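Local coordinates for protein lactococcus lactis MG1363 DpsA (Lactococcus lactis, PDB 1ZS3) that probably stores iron and protects DNA against oxidative stress as a Dps-family dodecamer, binding DNA with the help of an N-terminal helix, at residues P104-K107 against Y108-D111. Residues are numbered along the deposited sequence; the frame is centred on the assembly and turned at random.
Sequences PKAK and YWTD
In the loop of this Dps four-helix-bundle subunit that runs from helix 90-96 to helix 111-138, residues 105-109 form two overlapping i to i+3 turns, the first closed only by a weak bond, and at their exit the indole of Trp-109 lies against Ala-106. The CA of Ala-106 sits over one face of the five-membered ring, 3.5 Å from its centroid and 10° off the normal, a CH-pi contact, while the Ala-106 CB lies 4.0 Å from Trp-109 CD2 over the ring junction. With CG anti to its own carbonyl carbon (chi1 -72°), the indole folds back along the turn it has just left. The backbone closes the same turn: Trp-109 N donates to Ala-106 O at 2.9 Å, from well above the carbonyl plane, and a weak, long bond of 3.5 Å runs from Tyr-108 N to Lys-105 O. Were Trp-109 replaced by an alanine, the turn bond could persist, but the loss of the indole would probably uncover its side of Ala-106 CA and CB and open a gap toward Leu-114 and Ser-117 of helix 111-138, which the indole also touches. Further on, Asp-111 opens that helix and ties it to the chain just after helix 27-51, its carboxylate accepting from the N atoms of Lys-53 and Ser-54.

Next to Trp-109, Tyr-108 and Lys-107 run side by side toward a second subunit. There the Lys-107 NZ forms a salt bridge with Glu-92 of that subunit and a hydrogen bond with its Ser-88, so the turn helps join two chains of the dodecamer. The lysine reaches this point by passing over the tyrosine: its CG, set between the backbone N and carbonyl carbon (chi1 63°), lies over the middle of the phenol ring, 3.8 Å from the Tyr-108 ring centroid, with CE2 the nearest ring atom at 3.7 Å.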
ATOM      1  N   PRO A 104       8.877  -5.551 -41.937  1.00 57.53           N
ATOM      2  CA  PRO A 104       9.452  -4.256 -41.521  1.00 58.29           C
ATOM      3  C   PRO A 104       8.660  -3.017 -42.040  1.00 58.76           C
ATOM      4  O   PRO A 104       8.817  -1.918 -41.546  1.00 58.04           O
ATOM      5  CB  PRO A 104      10.887  -4.288 -42.108  1.00 58.29           C
ATOM      6  CG  PRO A 104      11.114  -5.717 -42.452  1.00 57.86           C
ATOM      7  CD  PRO A 104       9.753  -6.244 -42.896  1.00 57.61           C
ATOM      8  N   LYS A 105       7.821  -3.248 -43.039  1.00 59.74           N
ATOM      9  CA  LYS A 105       6.914  -2.207 -43.582  1.00 60.70           C
ATOM     10  C   LYS A 105       5.657  -2.044 -42.723  1.00 60.41           C
ATOM     11  O   LYS A 105       4.770  -1.263 -43.082  1.00 60.64           O
ATOM     12  CB  LYS A 105       6.507  -2.493 -45.050  1.00 61.32           C
ATOM     13  CG  LYS A 105       7.774  -2.854 -45.959  1.00 61.72           C
ATOM     14  CD  LYS A 105       7.403  -3.256 -47.441  1.00 62.63           C
ATOM     15  CE  LYS A 105       6.616  -4.591 -47.408  1.00 63.33           C
ATOM     16  NZ  LYS A 105       7.573  -5.733 -47.121  1.00 65.04           N
ATOM     17  N   ALA A 106       5.537  -2.762 -41.595  1.00 60.14           N
ATOM     18  CA  ALA A 106       4.390  -2.577 -40.694  1.00 59.19           C
ATOM     19  C   ALA A 106       4.433  -1.268 -39.895  1.00 58.37           C
ATOM     20  O   ALA A 106       3.374  -0.768 -39.529  1.00 56.93           O
ATOM     21  CB  ALA A 106       4.274  -3.794 -39.754  1.00 59.22           C
ATOM     22  N   LYS A 107       5.610  -0.712 -39.652  1.00 58.04           N
ATOM     23  CA  LYS A 107       5.725   0.608 -39.034  1.00 58.47           C
ATOM     24  C   LYS A 107       4.950   1.708 -39.737  1.00 59.23           C
ATOM     25  O   LYS A 107       4.559   2.709 -39.148  1.00 60.16           O
ATOM     26  CB  LYS A 107       7.193   0.994 -38.840  1.00 58.33           C
ATOM     27  CG  LYS A 107       8.060   1.154 -40.072  1.00 58.23           C
ATOM     28  CD  LYS A 107       9.558   1.228 -39.708  1.00 58.97           C
ATOM     29  CE  LYS A 107      10.288  -0.123 -39.890  1.00 60.45           C
ATOM     30  NZ  LYS A 107      11.465  -0.431 -38.952  1.00 60.47           N
ATOM     31  N   TYR A 108       4.628   1.511 -41.013  1.00 60.04           N
ATOM     32  CA  TYR A 108       3.855   2.463 -41.817  1.00 60.33           C
ATOM     33  C   TYR A 108       2.441   1.996 -42.104  1.00 60.34           C
ATOM     34  O   TYR A 108       1.718   2.659 -42.838  1.00 60.74           O
ATOM     35  CB  TYR A 108       4.555   2.727 -43.171  1.00 60.91           C
ATOM     36  CG  TYR A 108       6.000   3.109 -43.067  1.00 61.41           C
ATOM     37  CD1 TYR A 108       6.376   4.286 -42.431  1.00 62.23           C
ATOM     38  CD2 TYR A 108       6.996   2.290 -43.601  1.00 61.76           C
ATOM     39  CE1 TYR A 108       7.702   4.645 -42.318  1.00 63.57           C
ATOM     40  CE2 TYR A 108       8.323   2.641 -43.497  1.00 62.52           C
ATOM     41  CZ  TYR A 108       8.673   3.819 -42.850  1.00 63.63           C
ATOM     42  OH  TYR A 108       9.995   4.180 -42.731  1.00 66.15           O
ATOM     43  N   TRP A 109       2.060   0.823 -41.593  1.00 60.14           N
ATOM     44  CA  TRP A 109       0.672   0.399 -41.624  1.00 59.69           C
ATOM     45  C   TRP A 109      -0.173   1.325 -40.779  1.00 58.70           C
ATOM     46  O   TRP A 109       0.326   2.031 -39.915  1.00 57.23           O
ATOM     47  CB  TRP A 109       0.508  -1.016 -41.065  1.00 60.18           C
ATOM     48  CG  TRP A 109       1.014  -2.129 -41.903  1.00 62.45           C
ATOM     49  CD1 TRP A 109       1.793  -2.035 -43.026  1.00 63.12           C
ATOM     50  CD2 TRP A 109       0.811  -3.543 -41.683  1.00 64.68           C
ATOM     51  NE1 TRP A 109       2.086  -3.301 -43.507  1.00 64.26           N
ATOM     52  CE2 TRP A 109       1.473  -4.227 -42.699  1.00 64.09           C
ATOM     53  CE3 TRP A 109       0.097  -4.276 -40.723  1.00 65.51           C
ATOM     54  CZ2 TRP A 109       1.488  -5.640 -42.792  1.00 63.96           C
ATOM     55  CZ3 TRP A 109       0.108  -5.674 -40.812  1.00 65.43           C
ATOM     56  CH2 TRP A 109       0.776  -6.319 -41.837  1.00 64.38           C
ATOM     57  N   THR A 110      -1.477   1.249 -41.001  1.00 58.49           N
ATOM     58  CA  THR A 110      -2.398   1.977 -40.188  1.00 57.95           C
ATOM     59  C   THR A 110      -2.780   1.163 -38.933  1.00 57.04           C
ATOM     60  O   THR A 110      -2.616  -0.065 -38.886  1.00 57.04           O
ATOM     61  CB  THR A 110      -3.586   2.323 -41.058  1.00 57.98           C
ATOM     62  OG1 THR A 110      -4.245   3.459 -40.487  1.00 61.29           O
ATOM     63  CG2 THR A 110      -4.660   1.223 -41.046  1.00 57.61           C
ATOM     64  N   ASP A 111      -3.250   1.879 -37.913  1.00 56.37           N
ATOM     65  CA  ASP A 111      -3.664   1.291 -36.659  1.00 54.86           C
ATOM     66  C   ASP A 111      -4.736   0.257 -36.850  1.00 54.41           C
ATOM     67  O   ASP A 111      -4.674  -0.794 -36.239  1.00 53.73           O
ATOM     68  CB  ASP A 111      -4.106   2.372 -35.666  1.00 53.89           C
ATOM     69  CG  ASP A 111      -2.962   3.238 -35.220  1.00 53.38           C
ATOM     70  OD1 ASP A 111      -3.221   4.161 -34.425  1.00 53.96           O
ATOM     71  OD2 ASP A 111      -1.790   3.078 -35.629  1.00 51.51           O
TER